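ADP-ribose pyrophosphatase (Streptococcus suis, PDB 3O8S) probably hydrolyses the pyrophosphate bond of ADP-ribose or of a related nucleoside diphosphate linked to another group, as a member of the Nudix hydrolase family. Local coordinates at residues Lys183-Ala186 and Glu187-Ala190; Leu191-Glu194 and Ala195-Ser198; Gln160-Ser163 and Glu164-Ala167; Glu199-Glu202 and Thr203-Asp206. All coordinates share one frame; numbering follows the deposited sequence.

Along the chain the order is interaction 3, 1, 2 and 4, all of them local contacts, three of them in loops or the helix and one in the C-terminal tail. Interaction 3 stands apart, in the loop between strands 145-157 and 167-171; its centre lies about 32 Å from that of interaction 4, on the opposite side of the chain's centre. Interactions 1 and 2 share helix 186-197, the first at its start and the second at its end, with centres about 12 Å apart. Interaction 4 follows directly, and W201 folds back on A195, so the C-terminal tail packs against the helix it has just left and also meets the second subunit.

Interaction 1 (Lys183-Ala186 and Glu187-Ala190); sequences KNTA and EQLA. With EDO (1,2-ethanediol), chain F.
T185 and Q188 trade hydrogen bonds in both directions. Q188 N gives its proton to T185 OG1 at 3.2 Å, and T185 N gives one back to Q188 OE1 at 3.1 Å, the latter bond fairly straight at 163° but arriving from above the carbonyl plane of the amide. T185 OG1 sits between its own backbone N and carbonyl carbon (chi1 60°), which turns the hydroxyl towards the first turn of the helix, while the extended chain of Q188 brings its amide back to the T185 nitrogen. The two side chains cross at a slant, with Q188 CG 3.3 Å from T185 OG1. This reciprocal pair is a capping box, with T185 as N-cap of helix 186-197, and it satisfies two amide protons at the helix start. Regular helical bonds follow at once, L189 N to T185 O and A190 N to A186 O, the second at 2.9 Å. A water accepts from A186 N and donates only weakly to E187 OE1. Nonpolar contact is lighter: N184 CB meets L189 CD2 at 4.0 Å, and L189 also packs on I83 and L85 of strand 82-87. Polar ends turn to other parts of the fold, Q188 NE2 to N137, N184 OD1 to the backbone of L95, and K183 NZ to E88 in a salt bridge and to O2 of an ethanediol at 3.1 Å.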
loop_
_atom_site.group_PDB
_atom_site.type_symbol
_atom_site.label_atom_id
_atom_site.label_comp_id
_atom_site.label_asym_id
_atom_site.label_seq_id
_atom_site.Cartn_x
_atom_site.Cartn_y
_atom_site.Cartn_z
ATOM N N LYS A 183 -5.379 -9.772 -13.492
ATOM C CA LYS A 183 -5.041 -8.360 -13.306
ATOM C C LYS A 183 -6.104 -7.638 -12.489
ATOM O O LYS A 183 -5.753 -6.869 -11.599
ATOM C CB LYS A 183 -4.840 -7.660 -14.660
ATOM C CG LYS A 183 -3.515 -8.035 -15.284
ATOM C CD LYS A 183 -3.293 -7.385 -16.613
ATOM C CE LYS A 183 -1.916 -7.750 -17.087
ATOM N NZ LYS A 183 -1.658 -7.238 -18.444
ATOM N N ASN A 184 -7.394 -7.887 -12.771
ATOM C CA ASN A 184 -8.489 -7.250 -12.039
ATOM C C ASN A 184 -9.793 -8.031 -12.182
ATOM O O ASN A 184 -10.221 -8.309 -13.295
ATOM C CB ASN A 184 -8.698 -5.773 -12.502
ATOM C CG ASN A 184 -8.473 -5.556 -13.991
ATOM O OD1 ASN A 184 -7.557 -4.852 -14.395
ATOM N ND2 ASN A 184 -9.255 -6.201 -14.848
ATOM N N THR A 185 -10.430 -8.359 -11.051
ATOM C CA THR A 185 -11.738 -9.018 -11.019
ATOM C C THR A 185 -12.837 -7.937 -11.086
ATOM O O THR A 185 -12.555 -6.754 -10.837
ATOM C CB THR A 185 -11.889 -9.857 -9.730
ATOM O OG1 THR A 185 -11.767 -8.977 -8.617
ATOM C CG2 THR A 185 -10.870 -11.000 -9.617
ATOM N N ALA A 186 -14.094 -8.348 -11.376
ATOM C CA ALA A 186 -15.258 -7.441 -11.401
ATOM C C ALA A 186 -15.470 -6.830 -9.990
ATOM O O ALA A 186 -15.769 -5.638 -9.854
ATOM C CB ALA A 186 -16.498 -8.204 -11.863
ATOM N N GLU A 187 -15.199 -7.642 -8.955
ATOM C CA GLU A 187 -15.281 -7.309 -7.534
ATOM C C GLU A 187 -14.321 -6.159 -7.205
ATOM O O GLU A 187 -14.734 -5.188 -6.549
ATOM C CB GLU A 187 -14.967 -8.547 -6.670
ATOM C CG GLU A 187 -15.991 -9.679 -6.743
ATOM C CD GLU A 187 -16.037 -10.581 -7.972
ATOM O OE1 GLU A 187 -14.963 -10.925 -8.519
ATOM O OE2 GLU A 187 -17.157 -10.988 -8.359
ATOM N N GLN A 188 -13.055 -6.241 -7.695
ATOM C CA GLN A 188 -12.051 -5.178 -7.488
ATOM C C GLN A 188 -12.454 -3.887 -8.197
ATOM O O GLN A 188 -12.261 -2.817 -7.632
ATOM C CB GLN A 188 -10.641 -5.622 -7.914
ATOM C CG GLN A 188 -10.065 -6.690 -6.957
ATOM C CD GLN A 188 -8.877 -7.457 -7.490
ATOM O OE1 GLN A 188 -8.591 -7.486 -8.687
ATOM N NE2 GLN A 188 -8.141 -8.096 -6.599
ATOM N N LEU A 189 -13.057 -3.974 -9.396
ATOM C CA LEU A 189 -13.545 -2.782 -10.128
ATOM C C LEU A 189 -14.689 -2.132 -9.360
ATOM O O LEU A 189 -14.707 -0.908 -9.235
ATOM C CB LEU A 189 -14.005 -3.131 -11.555
ATOM C CG LEU A 189 -12.971 -3.752 -12.481
ATOM C CD1 LEU A 189 -13.475 -3.779 -13.917
ATOM C CD2 LEU A 189 -11.622 -3.056 -12.374
ATOM N N ALA A 190 -15.627 -2.964 -8.815
ATOM C CA ALA A 190 -16.753 -2.512 -7.989
ATOM C C ALA A 190 -16.223 -1.828 -6.710
ATOM O O ALA A 190 -16.715 -0.755 -6.338
ATOM C CB ALA A 190 -17.673 -3.681 -7.654
HETATM C C1 EDO F . -1.707 -3.283 -19.997
HETATM O O1 EDO F . -0.318 -3.547 -19.772
HETATM C C2 EDO F . -2.399 -3.087 -18.657
HETATM O O2 EDO F . -2.834 -4.348 -18.144
HETATM O O HOH W 1 -14.630 -11.377 -11.773
#

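Interaction 2 (Leu191-Glu194 and Ala195-Ser198); sequences LCLE and ASRS
L193 and R197, one turn apart near the C-terminal end of helix 186-197, cross at a slant, the leucine lying under the flat end of the arginine. L193 CD2 rests against one face of the guanidinium, displaced from its middle, and comes to 3.5 Å from R197 NH1. The leucine reaches there because its CG stands opposite the backbone N (chi1 176°), while the arginine runs out extended from CG to NE. R197 NH2 is then carried to a salt bridge with D81, so the charge that lies over the leucine is paired outside the helix. The two serines turn inward to the backbone instead. S196 OG donates to L193 O at 2.7 Å, lying in the carbonyl plane on a lone pair, and the same oxygen takes the helical bond from R197 N at 3.0 Å. Other faces of the helix meet the sheet: C192 packs on A76 and F78 of strand 70-79, and A195 on V128 of strand 120-132. Where the helix gives way to loop, S198 OG gives its proton to E194 O at 2.6 Å, from well above the plane of that carbonyl.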
loop_
_atom_site.group_PDB
_atom_site.type_symbol
_atom_site.label_atom_id
_atom_site.label_comp_id
_atom_site.label_asym_id
_atom_site.label_seq_id
_atom_site.Cartn_x
_atom_site.Cartn_y
_atom_site.Cartn_z
ATOM N N LEU A 191 -15.142 -2.369 -6.127
ATOM C CA LEU A 191 -14.481 -1.758 -4.965
ATOM C C LEU A 191 -13.930 -0.360 -5.325
ATOM O O LEU A 191 -14.113 0.598 -4.562
ATOM C CB LEU A 191 -13.353 -2.662 -4.407
ATOM C CG LEU A 191 -12.809 -2.258 -3.013
ATOM C CD1 LEU A 191 -13.839 -2.592 -1.899
ATOM C CD2 LEU A 191 -11.427 -2.905 -2.727
ATOM N N CYS A 192 -13.288 -0.242 -6.497
ATOM C CA CYS A 192 -12.764 1.040 -6.997
ATOM C C CYS A 192 -13.896 2.058 -7.193
ATOM O O CYS A 192 -13.733 3.209 -6.782
ATOM C CB CYS A 192 -11.977 0.828 -8.287
ATOM S SG CYS A 192 -10.432 -0.090 -8.062
ATOM N N LEU A 193 -15.071 1.625 -7.747
ATOM C CA LEU A 193 -16.237 2.518 -7.926
ATOM C C LEU A 193 -16.735 3.045 -6.571
ATOM O O LEU A 193 -16.965 4.255 -6.416
ATOM C CB LEU A 193 -17.375 1.820 -8.689
ATOM C CG LEU A 193 -18.705 2.601 -8.866
ATOM C CD1 LEU A 193 -18.506 3.898 -9.646
ATOM C CD2 LEU A 193 -19.739 1.755 -9.542
ATOM N N GLU A 194 -16.859 2.137 -5.586
ATOM C CA GLU A 194 -17.265 2.477 -4.232
ATOM C C GLU A 194 -16.280 3.521 -3.643
ATOM O O GLU A 194 -16.737 4.508 -3.081
ATOM C CB GLU A 194 -17.365 1.206 -3.361
ATOM C CG GLU A 194 -18.000 1.417 -1.994
ATOM C CD GLU A 194 -17.814 0.270 -1.013
ATOM O OE1 GLU A 194 -17.700 -0.894 -1.471
ATOM O OE2 GLU A 194 -17.774 0.536 0.214
ATOM N N ALA A 195 -14.947 3.336 -3.829
ATOM C CA ALA A 195 -13.936 4.313 -3.385
ATOM C C ALA A 195 -14.123 5.675 -4.082
ATOM O O ALA A 195 -14.044 6.714 -3.413
ATOM C CB ALA A 195 -12.534 3.788 -3.647
ATOM N N SER A 196 -14.433 5.677 -5.394
ATOM C CA SER A 196 -14.662 6.942 -6.102
ATOM C C SER A 196 -15.906 7.682 -5.613
ATOM O O SER A 196 -15.960 8.906 -5.770
ATOM C CB SER A 196 -14.773 6.732 -7.613
ATOM O OG SER A 196 -16.056 6.267 -7.979
ATOM N N ARG A 197 -16.918 6.944 -5.082
ATOM C CA ARG A 197 -18.172 7.521 -4.593
ATOM C C ARG A 197 -18.128 7.914 -3.101
ATOM O O ARG A 197 -19.077 8.516 -2.606
ATOM C CB ARG A 197 -19.335 6.532 -4.808
ATOM C CG ARG A 197 -19.814 6.417 -6.263
ATOM C CD ARG A 197 -20.750 5.234 -6.417
ATOM N NE ARG A 197 -21.451 5.224 -7.709
ATOM C CZ ARG A 197 -22.138 4.184 -8.187
ATOM N NH1 ARG A 197 -22.222 3.055 -7.488
ATOM N NH2 ARG A 197 -22.738 4.262 -9.370
ATOM N N SER A 198 -17.066 7.567 -2.385
ATOM C CA SER A 198 -17.014 7.780 -0.943
ATOM C C SER A 198 -16.184 8.988 -0.542
ATOM O O SER A 198 -15.037 9.113 -0.976
ATOM C CB SER A 198 -16.455 6.527 -0.263
ATOM O OG SER A 198 -17.155 5.349 -0.630
#

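Interaction 3 (Gln160-Ser163 and Glu164-Ala167); sequences QPNS and ETVA
N162 and T165 face each other across a tight bend in the chain, N162 in an extended conformation, S163 and E164 turning the backbone, and T165 extended again. The N162 side chain fills the inside of that bend. Its OD1 accepts two backbone protons, from T165 N at 2.8 Å and from E164 N at 3.1 Å, the first bond the straighter (155° against 138°). Both donors come to the oxygen from the same face of the amide, well out of its plane. The nitrogen of the same amide is used just as fully: ND2 donates to T165 OG1 at 3.2 Å and to Q160 O at 3.0 Å, and both acceptors lie close to the amide plane. With its oxygen and nitrogen each gripped twice, the amide is fixed in rotation as well as in place. Its CG lies between the backbone N and carbonyl carbon (chi1 65°), which points the group towards the turning backbone. T165 OG1, which accepts from ND2, is also hydrogen-bonded to the backbone oxygen of E117. A water completes the closure, accepting from N162 N at 2.9 Å and donating to T165 O at 2.7 Å. Beyond T165 the chain joins the sheet through backbone hydrogen bonds of V166 and A167 with Q87 of strand 82-87. The bond from E164 N to the side-chain oxygen of N162, two residues back, makes an Asx turn; here the further bond from T165 N extends it, in the loop joining strands 145-157 and 167-171 of the Nudix fold.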
loop_
_atom_site.group_PDB
_atom_site.type_symbol
_atom_site.label_atom_id
_atom_site.label_comp_id
_atom_site.label_asym_id
_atom_site.label_seq_id
_atom_site.Cartn_x
_atom_site.Cartn_y
_atom_site.Cartn_z
ATOM N N GLN A 160 -3.721 6.814 -27.736
ATOM C CA GLN A 160 -2.705 6.945 -28.790
ATOM C C GLN A 160 -2.007 5.583 -29.089
ATOM O O GLN A 160 -1.851 4.774 -28.173
ATOM C CB GLN A 160 -1.650 8.005 -28.401
ATOM C CG GLN A 160 -2.177 9.448 -28.332
ATOM C CD GLN A 160 -1.948 10.263 -29.586
ATOM O OE1 GLN A 160 -1.825 9.744 -30.703
ATOM N NE2 GLN A 160 -1.921 11.579 -29.426
ATOM N N PRO A 161 -1.548 5.318 -30.337
ATOM C CA PRO A 161 -0.845 4.040 -30.608
ATOM C C PRO A 161 0.358 3.815 -29.685
ATOM O O PRO A 161 1.062 4.770 -29.335
ATOM C CB PRO A 161 -0.389 4.181 -32.060
ATOM C CG PRO A 161 -1.294 5.191 -32.651
ATOM C CD PRO A 161 -1.628 6.155 -31.552
ATOM N N ASN A 162 0.542 2.564 -29.232
ATOM C CA ASN A 162 1.622 2.162 -28.321
ATOM C C ASN A 162 1.866 0.651 -28.407
ATOM O O ASN A 162 1.075 -0.076 -29.015
ATOM C CB ASN A 162 1.339 2.600 -26.866
ATOM C CG ASN A 162 0.149 1.945 -26.217
ATOM O OD1 ASN A 162 0.283 1.032 -25.401
ATOM N ND2 ASN A 162 -1.039 2.404 -26.553
ATOM N N SER A 163 2.982 0.199 -27.812
ATOM C CA SER A 163 3.458 -1.186 -27.807
ATOM C C SER A 163 2.805 -2.063 -26.719
ATOM O O SER A 163 2.998 -3.285 -26.727
ATOM C CB SER A 163 4.970 -1.196 -27.605
ATOM O OG SER A 163 5.313 -0.561 -26.381
ATOM N N GLU A 164 2.058 -1.458 -25.791
ATOM C CA GLU A 164 1.449 -2.194 -24.685
ATOM C C GLU A 164 -0.037 -2.509 -24.890
ATOM O O GLU A 164 -0.471 -3.601 -24.524
ATOM C CB GLU A 164 1.622 -1.419 -23.365
ATOM C CG GLU A 164 3.023 -1.522 -22.781
ATOM C CD GLU A 164 3.499 -0.309 -22.005
ATOM O OE1 GLU A 164 2.935 -0.034 -20.922
ATOM O OE2 GLU A 164 4.468 0.342 -22.458
ATOM N N THR A 165 -0.832 -1.539 -25.383
ATOM C CA THR A 165 -2.287 -1.690 -25.521
ATOM C C THR A 165 -2.737 -1.298 -26.911
ATOM O O THR A 165 -1.982 -0.646 -27.642
ATOM C CB THR A 165 -3.031 -0.875 -24.433
ATOM O OG1 THR A 165 -2.863 0.525 -24.668
ATOM C CG2 THR A 165 -2.616 -1.256 -23.032
ATOM N N VAL A 166 -3.976 -1.692 -27.279
ATOM C CA VAL A 166 -4.497 -1.502 -28.647
ATOM C C VAL A 166 -5.811 -0.684 -28.691
ATOM O O VAL A 166 -6.190 -0.219 -29.763
ATOM C CB VAL A 166 -4.644 -2.876 -29.383
ATOM C CG1 VAL A 166 -3.276 -3.495 -29.654
ATOM C CG2 VAL A 166 -5.525 -3.862 -28.604
ATOM N N ALA A 167 -6.473 -0.483 -27.528
ATOM C CA ALA A 167 -7.714 0.299 -27.369
ATOM C C ALA A 167 -7.964 0.627 -25.895
ATOM O O ALA A 167 -7.302 0.079 -25.009
ATOM C CB ALA A 167 -8.907 -0.460 -27.947
HETATM O O HOH W 2 -1.499 0.703 -29.989
#

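Interaction 4 (Glu199-Glu202 and Thr203-Asp206); sequences EHWE and TRFD. With EDO (1,2-ethanediol), chain B; EDO (1,2-ethanediol), chain E.
W201 and R204 make the main side-chain contact of this tail, which begins at E199 just beyond helix 186-197. E199 N and H200 N each donate to one ethanediol, probably from the crystallisation liquor, at its O2 and O1 respectively. The H200 ring meets a second ethanediol at its edge, ND1 and O1 lying 2.8 Å apart, and stacks on H200 of the second subunit. At W201 the indole becomes a platform: the guanidinium of R204 lies almost flat on it, planes 16° apart, in an off-centre cation-pi contact with CZ 4.3 Å from the centroid of the six-membered ring. R204 NH2 comes nearest, 3.5 Å from W201 CH2. The indole swings under the arginine because its CG is opposite the backbone N (chi1 -175°), and its NE1 is hydrogen-bonded to V128 O. E202 adds a bond at the edge of the guanidinium: R204 NE donates to E202 O at 2.7 Å, nearly in line with the carbonyl and within the guanidinium plane. A water accepting from both E202 N and R204 NH2, the latter at 2.7 Å, ties the same two residues together again. The carboxylate of E202 turns instead to R126 of the second subunit in a salt bridge. Within the fold, W201 packs on L191, E194 and A195 of helix 186-197, while R204 makes backbone hydrogen bonds with V128 and I130, placing the short, weakly bonded strand at about 204-205 parallel to strand 120-132 at the dimer interface.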
loop_
_atom_site.group_PDB
_atom_site.type_symbol
_atom_site.label_atom_id
_atom_site.label_comp_id
_atom_site.label_asym_id
_atom_site.label_seq_id
_atom_site.Cartn_x
_atom_site.Cartn_y
_atom_site.Cartn_z
ATOM N N GLU A 199 -16.745 9.868 0.295
ATOM C CA GLU A 199 -15.994 11.004 0.823
ATOM C C GLU A 199 -14.846 10.463 1.704
ATOM O O GLU A 199 -13.688 10.844 1.527
ATOM C CB GLU A 199 -16.906 11.949 1.610
ATOM C CG GLU A 199 -16.144 13.089 2.243
ATOM C CD GLU A 199 -17.018 14.021 3.032
ATOM O OE1 GLU A 199 -17.384 13.670 4.172
ATOM O OE2 GLU A 199 -17.373 15.090 2.494
ATOM N N HIS A 200 -15.169 9.502 2.572
ATOM C CA HIS A 200 -14.185 8.835 3.412
ATOM C C HIS A 200 -13.938 7.424 2.922
ATOM O O HIS A 200 -14.869 6.739 2.530
ATOM C CB HIS A 200 -14.645 8.811 4.865
ATOM C CG HIS A 200 -14.918 10.172 5.391
ATOM N ND1 HIS A 200 -13.906 11.097 5.540
ATOM C CD2 HIS A 200 -16.085 10.730 5.782
ATOM C CE1 HIS A 200 -14.485 12.182 6.032
ATOM N NE2 HIS A 200 -15.788 11.996 6.221
ATOM N N TRP A 201 -12.692 6.968 2.989
ATOM C CA TRP A 201 -12.357 5.624 2.550
ATOM C C TRP A 201 -11.330 4.978 3.449
ATOM O O TRP A 201 -10.282 5.554 3.718
ATOM C CB TRP A 201 -11.820 5.659 1.096
ATOM C CG TRP A 201 -11.554 4.292 0.524
ATOM C CD1 TRP A 201 -10.336 3.715 0.309
ATOM C CD2 TRP A 201 -12.538 3.331 0.100
ATOM N NE1 TRP A 201 -10.496 2.449 -0.198
ATOM C CE2 TRP A 201 -11.840 2.187 -0.340
ATOM C CE3 TRP A 201 -13.948 3.337 0.033
ATOM C CZ2 TRP A 201 -12.501 1.038 -0.804
ATOM C CZ3 TRP A 201 -14.604 2.194 -0.404
ATOM C CH2 TRP A 201 -13.886 1.067 -0.836
ATOM N N GLU A 202 -11.598 3.739 3.838
ATOM C CA GLU A 202 -10.687 2.909 4.602
ATOM C C GLU A 202 -10.005 1.979 3.609
ATOM O O GLU A 202 -10.656 1.068 3.100
ATOM C CB GLU A 202 -11.427 2.118 5.705
ATOM C CG GLU A 202 -10.466 1.506 6.718
ATOM C CD GLU A 202 -9.824 2.481 7.693
ATOM O OE1 GLU A 202 -10.349 3.605 7.865
ATOM O OE2 GLU A 202 -8.764 2.134 8.260
ATOM N N THR A 203 -8.686 2.201 3.341
ATOM C CA THR A 203 -7.905 1.411 2.383
ATOM C C THR A 203 -7.915 -0.058 2.803
ATOM O O THR A 203 -7.648 -0.391 3.970
ATOM C CB THR A 203 -6.513 2.014 2.276
ATOM O OG1 THR A 203 -6.651 3.311 1.682
ATOM C CG2 THR A 203 -5.529 1.129 1.508
ATOM N N ARG A 204 -8.252 -0.929 1.852
ATOM C CA ARG A 204 -8.366 -2.358 2.149
ATOM C C ARG A 204 -7.068 -3.044 1.956
ATOM O O ARG A 204 -6.334 -2.718 1.039
ATOM C CB ARG A 204 -9.445 -3.029 1.280
ATOM C CG ARG A 204 -10.785 -2.305 1.291
ATOM C CD ARG A 204 -11.429 -2.231 2.673
ATOM N NE ARG A 204 -12.292 -1.058 2.757
ATOM C CZ ARG A 204 -13.582 -1.052 2.446
ATOM N NH1 ARG A 204 -14.192 -2.173 2.103
ATOM N NH2 ARG A 204 -14.273 0.073 2.490
ATOM N N PHE A 205 -6.789 -4.040 2.785
ATOM C CA PHE A 205 -5.555 -4.783 2.648
ATOM C C PHE A 205 -5.737 -6.154 3.272
ATOM O O PHE A 205 -6.642 -6.331 4.084
ATOM C CB PHE A 205 -4.367 -3.990 3.259
ATOM C CG PHE A 205 -4.355 -3.824 4.765
ATOM C CD1 PHE A 205 -5.255 -2.969 5.399
ATOM C CD2 PHE A 205 -3.400 -4.468 5.542
ATOM C CE1 PHE A 205 -5.227 -2.788 6.787
ATOM C CE2 PHE A 205 -3.379 -4.302 6.938
ATOM C CZ PHE A 205 -4.289 -3.457 7.550
ATOM N N ASP A 206 -4.922 -7.133 2.880
ATOM C CA ASP A 206 -5.006 -8.482 3.470
ATOM C C ASP A 206 -3.621 -9.126 3.599
ATOM O O ASP A 206 -2.620 -8.426 3.333
ATOM C CB ASP A 206 -5.960 -9.393 2.669
ATOM C CG ASP A 206 -5.712 -9.528 1.173
ATOM O OD1 ASP A 206 -4.617 -9.138 0.704
ATOM O OD2 ASP A 206 -6.599 -10.041 0.479
ATOM O OXT ASP A 206 -3.533 -10.296 4.040
HETATM C C1 EDO B . -18.701 7.630 2.529
HETATM O O1 EDO B . -17.794 8.501 3.232
HETATM C C2 EDO B . -19.899 8.369 1.895
HETATM O O2 EDO B . -19.523 9.383 0.933
HETATM C C1 EDO E . -10.096 11.389 5.883
HETATM O O1 EDO E . -11.197 10.571 5.465
HETATM C C2 EDO E . -10.631 12.767 6.247
HETATM O O2 EDO E . -11.347 13.267 5.114
HETATM O O HOH W 3 -7.314 4.327 5.019
HETATM O O HOH W 4 -7.680 5.726 2.377
HETATM O O HOH W 5 -6.735 1.113 5.926
HETATM O O HOH W 6 -14.249 2.685 3.172
#